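Local coordinates for protein AA10A (Thermobifida fusca, PDB 5UIZ) that binds copper and, as a lytic polysaccharide monooxygenase of family AA10, probably breaks the glycosidic bonds of cellulose by oxidation, at residues L87-V92 against R97-D102; L52-D57 against P61-E66. All coordinates share one frame; numbering follows the deposited sequence. Where two conformers were deposited one is given.

How the contacts relate
Both contacts are partly buried, contact 1 the more so, and they share no element: their centres are 29 Å apart, on opposite sides of the chain's centre. Contact 1, about 13 Å from that centre, sets strand 88-90 of the mixed sheet beside the end of helix 96-99. An arginine lies with its CD and NE against alanine and leucine methyls and a carbonyl over its guanidinium face, with a valine beside the alanine. Contact 2, about 19 Å from the centre, joins helix 46-54 to helix 63-66, in the helical region between strands 38-42 and 88-90. Here a methionine lies over an indole face, with a carboxylate at the ring edge, and more surface is buried.

Contact 1: L87-V92 against R97-D102; sequences LYRDWV and RAALPD
Over one face of the Arg89 guanidinium sits Ala99 O, 3.9 Å above the plane and displaced toward its rim. Arg89 NH2 itself donates a hydrogen bond to Gly108 O. Ala99 O, 4.1 Å from Arg89 NH2, is therefore a second and looser neighbour, though the carbonyl dipole probably suits the cation. This is an edge of the immunoglobulin-like beta-sandwich found in lytic polysaccharide monooxygenases. Strand 88-90 pairs antiparallel with strand 211-221, the chain turns, and the end of helix 96-99 comes back to meet the side chains of Arg89 and Val92.

The rest of the contact is van der Waals packing. Arg89 leaves the strand with CG anti to its carbonyl carbon; the chain runs straight as far as CD, and the bend at chi3 (72°) then turns NE alongside the methyl of Ala99, where Arg89 NE stands 3.8 Å from Ala99 CB. Leu100, the first residue beyond the helix, runs past Arg89 in the opposite direction, and its CD1 branch meets Arg89 CD at 3.9 Å.

Tyr214 of strand 211-221 touches Arg89, Val92 and Leu100, so it borders both segments. The Arg89 side chain is about 12 Å from the bound copper, too far to belong to its coordination shell.

The methyl of Ala99 is shared: it takes Arg89 NE and CD on one part of its surface and both branches of Val92 on another, with Val92 CG2 4.0 Å and Val92 CG1 4.1 Å from Ala99 CB.

Contact 2: L52-D57 against P61-E66; sequences LRWGHD and PNMQYE
Asn62 O takes two backbone hydrogen bonds, from Tyr65 N and Glu66 N, both at 2.9 Å, and the turn that these bonds close presents Glu66 to the indole of Trp54. The Asn62 side chain adds another link: Asn62 ND2 donates to the anti side of Glu66 OE1 at 3.2 Å, which helps to fix the carboxylate. That group stands at the ring's edge, with Glu66 CD 3.9 Å from Trp54 CH2 and the two planes 73° apart.

Met63 covers one face of the indole. Its CG lies 3.7 Å from the centroid of the Trp54 six-membered ring, 15° off the normal, a CH-pi contact, while Met63 SD sits 4.2 Å from the centroid of the five-membered ring. A bend at chi3 (-51°) turns the methyl back, leaving Met63 CE 3.7 Å from Trp54 CE3 and 3.8 Å from Asp57 O.

Trp54 NE1 hydrogen-bonds to Asp67 OD2, which also forms a salt bridge with Arg53. Replacing Trp54 by an alanine would probably open a gap beside Met63, leave its thioether less restrained and take from Asp67 one of its donors. Trp74 of helix 68-76 touches both Trp54 and Met63, and the Cys50-Cys70 disulfide joins that helix to helix 46-54. The whole is a Met-aromatic contact within the helical L2 region of the AA10 fold.

Contact 1: L87-V92 against R97-D102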
loop_
_atom_site.group_PDB
_atom_site.type_symbol
_atom_site.label_atom_id
_atom_site.label_comp_id
_atom_site.label_asym_id
_atom_site.label_seq_id
_atom_site.Cartn_x
_atom_site.Cartn_y
_atom_site.Cartn_z
ATOM N N LEU A 87 -0.620 8.807 3.160
ATOM C CA LEU A 87 -1.252 8.397 1.894
ATOM C C LEU A 87 -2.746 8.158 2.118
ATOM O O LEU A 87 -3.213 7.002 2.165
ATOM C CB LEU A 87 -0.547 7.180 1.319
ATOM C CG LEU A 87 -0.516 7.122 -0.188
ATOM C CD1 LEU A 87 0.410 5.999 -0.662
ATOM C CD2 LEU A 87 -1.916 6.927 -0.766
ATOM N N TYR A 88 -3.485 9.257 2.249
ATOM C CA TYR A 88 -4.907 9.220 2.496
ATOM C C TYR A 88 -5.714 10.176 1.680
ATOM O O TYR A 88 -5.219 11.212 1.179
ATOM C CB TYR A 88 -5.195 9.513 3.957
ATOM C CG TYR A 88 -4.842 10.901 4.416
ATOM C CD1 TYR A 88 -5.749 11.951 4.269
ATOM C CD2 TYR A 88 -3.622 11.154 5.051
ATOM C CE1 TYR A 88 -5.439 13.225 4.692
ATOM C CE2 TYR A 88 -3.302 12.411 5.496
ATOM C CZ TYR A 88 -4.220 13.450 5.336
ATOM O OH TYR A 88 -3.905 14.704 5.767
ATOM N N ARG A 89 -6.997 9.854 1.587
ATOM C CA ARG A 89 -7.952 10.803 1.065
ATOM C C ARG A 89 -8.975 11.140 2.122
ATOM O O ARG A 89 -9.332 10.296 2.925
ATOM C CB ARG A 89 -8.636 10.246 -0.182
ATOM C CG ARG A 89 -7.713 9.934 -1.349
ATOM C CD ARG A 89 -8.566 9.490 -2.547
ATOM N NE ARG A 89 -9.272 10.642 -3.078
ATOM C CZ ARG A 89 -8.786 11.465 -3.986
ATOM N NH1 ARG A 89 -9.462 12.517 -4.276
ATOM N NH2 ARG A 89 -7.631 11.271 -4.557
ATOM N N ASP A 90 -9.475 12.366 2.084
ATOM C CA ASP A 90 -10.607 12.776 2.876
ATOM C C ASP A 90 -11.878 12.791 1.999
ATOM O O ASP A 90 -11.813 13.045 0.786
ATOM C CB ASP A 90 -10.400 14.182 3.420
ATOM C CG ASP A 90 -9.335 14.251 4.526
ATOM O OD1 ASP A 90 -9.045 13.266 5.275
ATOM O OD2 ASP A 90 -8.812 15.352 4.634
ATOM N N TRP A 91 -13.010 12.500 2.631
ATOM C CA TRP A 91 -14.325 12.678 2.061
ATOM C C TRP A 91 -14.567 11.748 0.848
ATOM O O TRP A 91 -15.225 12.104 -0.120
ATOM C CB TRP A 91 -14.557 14.188 1.732
ATOM C CG TRP A 91 -14.623 15.047 2.942
ATOM C CD1 TRP A 91 -13.724 16.009 3.309
ATOM C CD2 TRP A 91 -15.682 15.084 3.934
ATOM N NE1 TRP A 91 -14.144 16.625 4.488
ATOM C CE2 TRP A 91 -15.349 16.083 4.873
ATOM C CE3 TRP A 91 -16.861 14.363 4.114
ATOM C CZ2 TRP A 91 -16.156 16.377 5.985
ATOM C CZ3 TRP A 91 -17.660 14.645 5.214
ATOM C CH2 TRP A 91 -17.314 15.671 6.126
ATOM N N VAL A 92 -14.029 10.542 0.940
ATOM C CA VAL A 92 -14.294 9.514 -0.040
ATOM C C VAL A 92 -15.754 8.986 0.079
ATOM O O VAL A 92 -16.317 8.534 -0.909
ATOM C CB VAL A 92 -13.253 8.367 0.032
ATOM C CG1 VAL A 92 -13.659 7.160 -0.819
ATOM C CG2 VAL A 92 -11.887 8.877 -0.421
ATOM N N ARG A 97 -13.909 3.167 -5.417
ATOM C CA ARG A 97 -13.758 3.025 -6.866
ATOM C C ARG A 97 -13.826 4.365 -7.548
ATOM O O ARG A 97 -13.065 4.623 -8.488
ATOM C CB ARG A 97 -14.803 2.082 -7.490
ATOM C CG ARG A 97 -14.275 0.720 -7.909
ATOM C CD ARG A 97 -15.320 -0.036 -8.742
ATOM N NE ARG A 97 -14.874 -1.383 -9.163
ATOM C CZ ARG A 97 -14.934 -2.488 -8.416
ATOM N NH1 ARG A 97 -14.500 -3.627 -8.925
ATOM N NH2 ARG A 97 -15.411 -2.470 -7.161
ATOM N N ALA A 98 -14.693 5.252 -7.064
ATOM C CA ALA A 98 -14.788 6.554 -7.694
ATOM C C ALA A 98 -13.535 7.343 -7.379
ATOM O O ALA A 98 -13.103 8.154 -8.219
ATOM C CB ALA A 98 -15.985 7.325 -7.224
ATOM N N ALA A 99 -13.020 7.218 -6.152
ATOM C CA ALA A 99 -11.885 8.005 -5.780
ATOM C C ALA A 99 -10.587 7.551 -6.439
ATOM O O ALA A 99 -9.714 8.363 -6.602
ATOM C CB ALA A 99 -11.708 8.056 -4.291
ATOM N N LEU A 100 -10.470 6.288 -6.799
ATOM C CA LEU A 100 -9.202 5.699 -7.262
ATOM C C LEU A 100 -9.439 5.148 -8.656
ATOM O O LEU A 100 -9.875 4.013 -8.792
ATOM C CB LEU A 100 -8.808 4.548 -6.323
ATOM C CG LEU A 100 -7.949 4.920 -5.106
ATOM C CD1 LEU A 100 -8.474 6.042 -4.260
ATOM C CD2 LEU A 100 -7.808 3.693 -4.219
ATOM N N PRO A 101 -9.189 5.952 -9.703
ATOM C CA PRO A 101 -9.236 5.375 -11.033
ATOM C C PRO A 101 -8.258 4.211 -11.217
ATOM O O PRO A 101 -7.187 4.153 -10.542
ATOM C CB PRO A 101 -8.807 6.538 -11.919
ATOM C CG PRO A 101 -9.169 7.746 -11.184
ATOM C CD PRO A 101 -8.945 7.398 -9.741
ATOM N N ASP A 102 -8.583 3.313 -12.147
ATOM C CA ASP A 102 -7.642 2.246 -12.467
ATOM C C ASP A 102 -6.235 2.813 -12.762
ATOM O O ASP A 102 -6.070 3.875 -13.412
ATOM C CB ASP A 102 -8.124 1.425 -13.639
ATOM C CG ASP A 102 -9.216 0.448 -13.262
ATOM O OD1 ASP A 102 -9.345 0.008 -12.067
ATOM O OD2 ASP A 102 -9.943 0.090 -14.196
#

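Contact 2: L52-D57 against P61-E66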
loop_
_atom_site.group_PDB
_atom_site.type_symbol
_atom_site.label_atom_id
_atom_site.label_comp_id
_atom_site.label_asym_id
_atom_site.label_seq_id
_atom_site.Cartn_x
_atom_site.Cartn_y
_atom_site.Cartn_z
ATOM N N LEU A 52 12.215 3.205 4.573
ATOM C CA LEU A 52 12.951 2.336 5.452
ATOM C C LEU A 52 14.277 1.899 4.814
ATOM O O LEU A 52 15.292 1.939 5.464
ATOM C CB LEU A 52 12.078 1.115 5.727
ATOM C CG LEU A 52 12.393 0.275 6.937
ATOM C CD1 LEU A 52 12.201 1.108 8.197
ATOM C CD2 LEU A 52 11.438 -0.912 6.882
ATOM N N ARG A 53 14.269 1.484 3.555
ATOM C CA ARG A 53 15.487 0.947 2.974
ATOM C C ARG A 53 16.460 2.039 2.542
ATOM O O ARG A 53 17.642 1.807 2.620
ATOM C CB ARG A 53 15.229 -0.055 1.855
ATOM C CG ARG A 53 14.426 -1.235 2.321
ATOM C CD ARG A 53 14.314 -2.300 1.241
ATOM N NE ARG A 53 13.655 -1.842 0.033
ATOM C CZ ARG A 53 12.338 -1.761 -0.164
ATOM N NH1 ARG A 53 11.462 -2.147 0.743
ATOM N NH2 ARG A 53 11.891 -1.291 -1.318
ATOM N N TRP A 54 15.960 3.220 2.164
ATOM C CA TRP A 54 16.773 4.225 1.499
ATOM C C TRP A 54 16.707 5.603 2.077
ATOM O O TRP A 54 17.393 6.513 1.577
ATOM C CB TRP A 54 16.440 4.238 -0.012
ATOM C CG TRP A 54 16.765 2.941 -0.704
ATOM C CD1 TRP A 54 15.875 1.947 -1.023
ATOM C CD2 TRP A 54 18.038 2.508 -1.200
ATOM N NE1 TRP A 54 16.507 0.925 -1.656
ATOM C CE2 TRP A 54 17.847 1.239 -1.780
ATOM C CE3 TRP A 54 19.326 3.071 -1.210
ATOM C CZ2 TRP A 54 18.879 0.523 -2.352
ATOM C CZ3 TRP A 54 20.358 2.355 -1.776
ATOM C CH2 TRP A 54 20.141 1.086 -2.326
ATOM N N GLY A 55 15.984 5.788 3.167
ATOM C CA GLY A 55 15.830 7.135 3.764
ATOM C C GLY A 55 17.158 7.761 4.235
ATOM O O GLY A 55 17.323 8.983 4.304
ATOM N N HIS A 56 18.096 6.893 4.573
ATOM C CA HIS A 56 19.375 7.286 5.111
ATOM C C HIS A 56 20.367 7.475 3.977
ATOM O O HIS A 56 21.479 7.881 4.226
ATOM C CB HIS A 56 19.896 6.174 6.001
ATOM C CG HIS A 56 20.299 4.961 5.240
ATOM N ND1 HIS A 56 19.388 4.100 4.672
ATOM C CD2 HIS A 56 21.523 4.475 4.926
ATOM C CE1 HIS A 56 20.033 3.124 4.056
ATOM N NE2 HIS A 56 21.328 3.337 4.180
ATOM N N ASP A 57 19.961 7.165 2.750
ATOM C CA ASP A 57 20.836 7.209 1.614
ATOM C C ASP A 57 20.044 7.457 0.343
ATOM O O ASP A 57 20.176 6.717 -0.640
ATOM C CB ASP A 57 21.578 5.894 1.499
ATOM C CG ASP A 57 22.788 5.990 0.600
ATOM O OD1 ASP A 57 23.238 7.135 0.274
ATOM O OD2 ASP A 57 23.256 4.906 0.190
ATOM N N PRO A 61 23.150 6.969 -6.196
ATOM C CA PRO A 61 22.899 6.524 -7.601
ATOM C C PRO A 61 22.783 5.008 -7.824
ATOM O O PRO A 61 22.114 4.603 -8.769
ATOM C CB PRO A 61 24.108 7.098 -8.378
ATOM C CG PRO A 61 25.196 7.126 -7.341
ATOM C CD PRO A 61 24.478 7.621 -6.081
ATOM N N ASN A 62 23.404 4.170 -6.986
ATOM C CA ASN A 62 23.281 2.708 -7.190
ATOM C C ASN A 62 21.870 2.209 -6.850
ATOM O O ASN A 62 21.508 1.080 -7.221
ATOM C CB ASN A 62 24.343 1.882 -6.423
ATOM C CG ASN A 62 24.614 0.501 -7.077
ATOM O OD1 ASN A 62 24.824 0.394 -8.287
ATOM N ND2 ASN A 62 24.628 -0.550 -6.269
ATOM N N MET A 63 21.047 3.048 -6.204
ATOM C CA MET A 63 19.629 2.679 -6.001
ATOM C C MET A 63 18.959 2.295 -7.312
ATOM O O MET A 63 18.173 1.360 -7.350
ATOM C CB MET A 63 18.842 3.797 -5.344
ATOM C CG MET A 63 17.501 3.345 -4.780
ATOM S SD MET A 63 16.497 4.733 -4.316
ATOM C CE MET A 63 17.649 5.685 -3.281
ATOM N N GLN A 64 19.340 2.967 -8.398
ATOM C CA GLN A 64 18.839 2.629 -9.727
ATOM C C GLN A 64 18.939 1.153 -10.033
ATOM O O GLN A 64 18.032 0.574 -10.623
ATOM C CB GLN A 64 19.592 3.422 -10.796
ATOM C CG GLN A 64 19.108 3.123 -12.186
ATOM C CD GLN A 64 19.628 4.059 -13.272
ATOM O OE1 GLN A 64 20.335 5.023 -13.014
ATOM N NE2 GLN A 64 19.268 3.741 -14.507
ATOM N N TYR A 65 20.045 0.550 -9.628
ATOM C CA TYR A 65 20.326 -0.847 -9.962
ATOM C C TYR A 65 19.884 -1.774 -8.817
ATOM O O TYR A 65 19.331 -2.803 -9.073
ATOM C CB TYR A 65 21.831 -0.997 -10.301
ATOM C CG TYR A 65 22.259 0.046 -11.316
ATOM C CD1 TYR A 65 21.800 -0.045 -12.641
ATOM C CD2 TYR A 65 23.002 1.185 -10.947
ATOM C CE1 TYR A 65 22.096 0.930 -13.564
ATOM C CE2 TYR A 65 23.315 2.165 -11.890
ATOM C CZ TYR A 65 22.862 2.027 -13.197
ATOM O OH TYR A 65 23.164 2.991 -14.130
ATOM N N GLU A 66 20.110 -1.397 -7.556
ATOM C CA GLU A 66 19.714 -2.252 -6.453
ATOM C C GLU A 66 18.193 -2.292 -6.236
ATOM O O GLU A 66 17.706 -3.318 -5.906
ATOM C CB GLU A 66 20.379 -1.841 -5.139
ATOM C CG GLU A 66 21.888 -1.951 -5.088
ATOM C CD GLU A 66 22.387 -1.790 -3.651
ATOM O OE1 GLU A 66 23.298 -0.945 -3.364
ATOM O OE2 GLU A 66 21.827 -2.519 -2.787
#